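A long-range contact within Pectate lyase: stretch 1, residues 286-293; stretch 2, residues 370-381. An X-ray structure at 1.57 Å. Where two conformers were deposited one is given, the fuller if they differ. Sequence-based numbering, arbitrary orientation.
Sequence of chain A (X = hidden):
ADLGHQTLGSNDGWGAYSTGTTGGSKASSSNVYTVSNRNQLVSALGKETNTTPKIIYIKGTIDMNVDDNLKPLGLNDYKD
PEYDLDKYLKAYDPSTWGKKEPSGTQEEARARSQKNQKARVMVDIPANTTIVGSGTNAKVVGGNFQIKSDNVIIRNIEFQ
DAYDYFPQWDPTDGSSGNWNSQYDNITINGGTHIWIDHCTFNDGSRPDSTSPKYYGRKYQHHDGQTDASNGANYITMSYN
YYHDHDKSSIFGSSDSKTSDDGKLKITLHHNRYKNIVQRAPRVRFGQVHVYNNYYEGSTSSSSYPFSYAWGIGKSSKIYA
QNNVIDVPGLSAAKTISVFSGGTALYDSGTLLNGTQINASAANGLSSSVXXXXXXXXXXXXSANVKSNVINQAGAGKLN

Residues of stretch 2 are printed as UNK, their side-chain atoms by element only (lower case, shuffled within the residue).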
# COMPACT_ATOMS: atom_id res chain seq x y z
N GLY A 286 -13.76 4.99 -5.84
CA GLY A 286 -13.03 6.21 -6.02
C GLY A 286 -12.75 6.67 -7.43
O GLY A 286 -12.66 5.87 -8.38
N GLN A 287 -12.61 7.98 -7.55
CA GLN A 287 -12.13 8.63 -8.77
C GLN A 287 -10.61 8.62 -8.70
O GLN A 287 -10.00 9.51 -8.07
CB GLN A 287 -12.67 10.07 -8.81
CG GLN A 287 -14.19 10.11 -9.07
CD GLN A 287 -14.74 11.53 -8.95
OE1 GLN A 287 -13.99 12.52 -8.99
NE2 GLN A 287 -16.09 11.65 -8.88
N VAL A 288 -10.02 7.60 -9.35
CA VAL A 288 -8.58 7.35 -9.20
C VAL A 288 -7.93 7.60 -10.54
O VAL A 288 -8.25 6.94 -11.53
CB VAL A 288 -8.34 5.93 -8.69
CG1 VAL A 288 -6.82 5.67 -8.54
CG2 VAL A 288 -9.08 5.69 -7.38
N HIS A 289 -7.03 8.59 -10.57
CA HIS A 289 -6.32 8.93 -11.80
C HIS A 289 -5.01 8.14 -11.81
O HIS A 289 -4.19 8.33 -10.94
CB HIS A 289 -6.01 10.44 -11.83
CG HIS A 289 -5.47 10.92 -13.14
ND1 HIS A 289 -4.91 12.16 -13.29
CD2 HIS A 289 -5.43 10.34 -14.38
CE1 HIS A 289 -4.54 12.34 -14.55
NE2 HIS A 289 -4.87 11.26 -15.23
N VAL A 290 -4.82 7.30 -12.81
CA VAL A 290 -3.69 6.38 -12.92
C VAL A 290 -2.93 6.73 -14.20
O VAL A 290 -3.41 6.46 -15.30
CB VAL A 290 -4.23 4.95 -12.93
CG1 VAL A 290 -3.08 3.88 -13.19
CG2 VAL A 290 -5.04 4.67 -11.64
N TYR A 291 -1.79 7.38 -14.10
CA TYR A 291 -1.08 7.72 -15.35
C TYR A 291 0.42 7.56 -15.29
O TYR A 291 1.06 7.77 -14.25
CB TYR A 291 -1.46 9.14 -15.87
CG TYR A 291 -0.86 10.33 -15.12
CD1 TYR A 291 0.37 10.88 -15.51
CD2 TYR A 291 -1.54 10.93 -14.06
CE1 TYR A 291 0.94 11.97 -14.86
CE2 TYR A 291 -0.97 12.07 -13.40
CZ TYR A 291 0.24 12.57 -13.82
OH TYR A 291 0.78 13.68 -13.18
N ASN A 292 1.01 7.23 -16.45
CA ASN A 292 2.47 7.12 -16.53
C ASN A 292 3.10 6.14 -15.52
O ASN A 292 4.21 6.39 -15.04
CB ASN A 292 3.18 8.50 -16.38
CG ASN A 292 2.96 9.44 -17.55
OD1 ASN A 292 3.25 10.64 -17.43
ND2 ASN A 292 2.48 8.92 -18.70
N ASN A 293 2.40 5.04 -15.22
CA ASN A 293 2.98 4.00 -14.36
C ASN A 293 3.54 2.90 -15.24
O ASN A 293 3.10 2.72 -16.39
CB ASN A 293 1.91 3.48 -13.38
CG ASN A 293 1.36 4.56 -12.49
OD1 ASN A 293 2.02 5.06 -11.58
ND2 ASN A 293 0.14 5.00 -12.79
N UNK A 370 -17.45 8.76 -15.72
CA UNK A 370 -18.32 9.82 -15.21
C UNK A 370 -17.60 11.04 -14.67
O UNK A 370 -18.25 11.95 -14.08
N UNK A 371 -16.27 11.09 -14.85
CA UNK A 371 -15.45 12.25 -14.50
C UNK A 371 -14.20 12.31 -15.38
O UNK A 371 -13.85 11.32 -16.02
c UNK A 371 -14.08 9.81 -12.82
c UNK A 371 -11.92 12.61 -11.99
c UNK A 371 -11.96 10.18 -12.18
c UNK A 371 -10.62 10.06 -11.77
n UNK A 371 -12.86 9.20 -12.51
c UNK A 371 -10.56 12.49 -11.58
c UNK A 371 -9.95 11.22 -11.47
c UNK A 371 -12.62 11.44 -12.29
c UNK A 371 -15.05 12.23 -13.01
c UNK A 371 -13.97 11.17 -12.71
N UNK A 372 -13.57 13.49 -15.41
CA UNK A 372 -12.27 13.69 -16.07
C UNK A 372 -11.33 14.45 -15.14
O UNK A 372 -11.69 15.49 -14.55
c UNK A 372 -12.39 14.49 -17.38
c UNK A 372 -12.99 13.64 -18.47
o UNK A 372 -13.21 15.63 -17.15
N UNK A 373 -10.12 13.90 -14.94
CA UNK A 373 -9.20 14.56 -14.01
C UNK A 373 -8.86 15.96 -14.46
O UNK A 373 -8.63 16.16 -15.66
c UNK A 373 -8.27 12.46 -14.80
c UNK A 373 -7.93 13.71 -14.08
c UNK A 373 -9.66 12.56 -15.36
N UNK A 374 -8.78 16.91 -13.54
CA UNK A 374 -8.25 18.23 -13.90
C UNK A 374 -6.92 18.57 -13.19
O UNK A 374 -6.05 19.26 -13.79
c UNK A 374 -9.30 19.32 -13.67
o UNK A 374 -9.90 19.15 -12.39
N UNK A 375 -6.74 18.09 -11.96
CA UNK A 375 -5.52 18.36 -11.20
C UNK A 375 -4.41 17.37 -11.51
O UNK A 375 -4.38 16.29 -10.92
c UNK A 375 -6.44 19.17 -7.52
c UNK A 375 -5.78 18.26 -9.69
c UNK A 375 -5.18 20.62 -9.18
c UNK A 375 -6.23 19.50 -8.97
N UNK A 376 -3.53 17.70 -12.43
CA UNK A 376 -2.41 16.82 -12.72
C UNK A 376 -1.28 17.59 -13.35
O UNK A 376 -1.51 18.64 -13.97
c UNK A 376 -3.13 16.82 -17.06
c UNK A 376 -2.83 15.65 -13.64
c UNK A 376 -3.31 16.09 -14.99
n UNK A 376 -2.44 16.45 -16.00
c UNK A 376 -4.56 16.25 -15.49
n UNK A 376 -4.42 16.69 -16.78
N UNK A 377 -0.07 17.03 -13.25
CA UNK A 377 1.09 17.59 -13.92
C UNK A 377 1.16 17.08 -15.35
O UNK A 377 0.18 16.49 -15.87
N UNK A 378 2.31 17.28 -15.97
CA UNK A 378 2.51 16.87 -17.36
C UNK A 378 2.42 15.35 -17.54
O UNK A 378 3.03 14.59 -16.79
c UNK A 378 3.85 17.38 -17.86
o UNK A 378 3.79 18.77 -18.03
N UNK A 379 1.67 14.93 -18.56
CA UNK A 379 1.54 13.51 -18.87
C UNK A 379 2.53 13.13 -19.98
O UNK A 379 2.42 13.62 -21.11
c UNK A 379 -0.85 13.57 -18.07
c UNK A 379 0.07 13.16 -19.23
c UNK A 379 -0.08 11.67 -19.59
c UNK A 379 -2.31 13.35 -18.35
N UNK A 380 3.50 12.28 -19.65
CA UNK A 380 4.50 11.79 -20.60
C UNK A 380 3.79 10.98 -21.67
O UNK A 380 2.80 10.29 -21.42
o UNK A 380 6.86 10.78 -17.98
c UNK A 380 6.31 11.53 -18.82
o UNK A 380 6.38 12.79 -18.77
c UNK A 380 5.52 10.86 -19.94
N UNK A 381 4.34 11.04 -22.86
CA UNK A 381 4.00 10.08 -23.92
C UNK A 381 4.27 8.65 -23.43
O UNK A 381 5.30 8.38 -22.78
c UNK A 381 4.85 10.38 -25.18
O HOH W 1 -5.03 13.60 -10.98
O HOH W 2 -0.16 14.92 -10.98
O HOH W 3 3.15 14.36 -14.13

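Position 370 has no side-chain atoms and touches nothing on stretch 1. Its phi of 80° favours glycine. It is Gly370.

Position 371 has one carbon leading to fused five- and six-membered rings of eight carbons and one nitrogen. The rings lie with one face over Gln287 CB. This is Trp371. Gln287 CB sits 3.6 Å from the centroid of the Trp371 six-membered ring. The backbone N of His289 lies at the ring edge, 4.0 Å from Trp371 CH2.

Position 372 has one carbon carrying an oxygen and a carbon. It points away from stretch 1. It is Thr372.

Position 373 has three carbons that close a ring onto the backbone N. This ring covers one face of the His289 ring. It is Pro373. Pro373 CG is 3.5 Å from the His289 ring centroid, almost on the normal.

Position 374 has one carbon and one oxygen and points away. It is Ser374.

Position 375 has four carbons, forked at the second. The end of the side chain leads away from stretch 1. It is Leu375. Its backbone still takes part: water 1 donates to Leu375 O (2.8 Å) and also bonds His289 ND1 (2.7 Å).

Position 376 has one carbon and a five-membered ring of three carbons and two nitrogens. CB at 376 lies 3.8 Å from His289 CE1, at the edge of the His289 ring. It is His376. The two histidine rings meet obliquely, with planes at 72°.

Position 377 has no side-chain atoms. Water 2 links its backbone N (3.1 Å) to Tyr291 OH (2.7 Å). It is Gly377. Gly377 O accepts a hydrogen bond from His376 ND1 (2.6 Å).

Position 378 has one carbon and one oxygen, pointing away. Water 3 joins its backbone O (2.7 Å) to Tyr291 OH (2.6 Å). It is Ser378.

Position 379 has four carbons, forked at the first, with one arm two carbons long. A side-chain carbon lies over a face of the Tyr291 ring. It is Ile379. That carbon is Ile379 CG1, 3.9 Å from Tyr291 CD1.

Position 380 has two carbons, the second carrying two oxygens. CB at 380 is 3.4 Å from Asn292 OD1. It is Asp380. Its backbone pairs with the Asn292 amide: Asp380 N donates to Asn292 OD1 (2.8 Å), and Asn292 ND2 donates to Asp380 O (3.1 Å).

Position 381 has one carbon, pointing away. It is Ala381.

The contact buries 552 Å² in total. Stretch 2 has no regular secondary structure, and no backbone-to-backbone hydrogen bond joins the stretches. Packing against aromatic ring faces supplies much of the contact, waters bridge polar groups, and the paired bonds of Asn292 fasten the loop at Asp380.

Stretch 2 370-381: GWTPSLHGSIDA
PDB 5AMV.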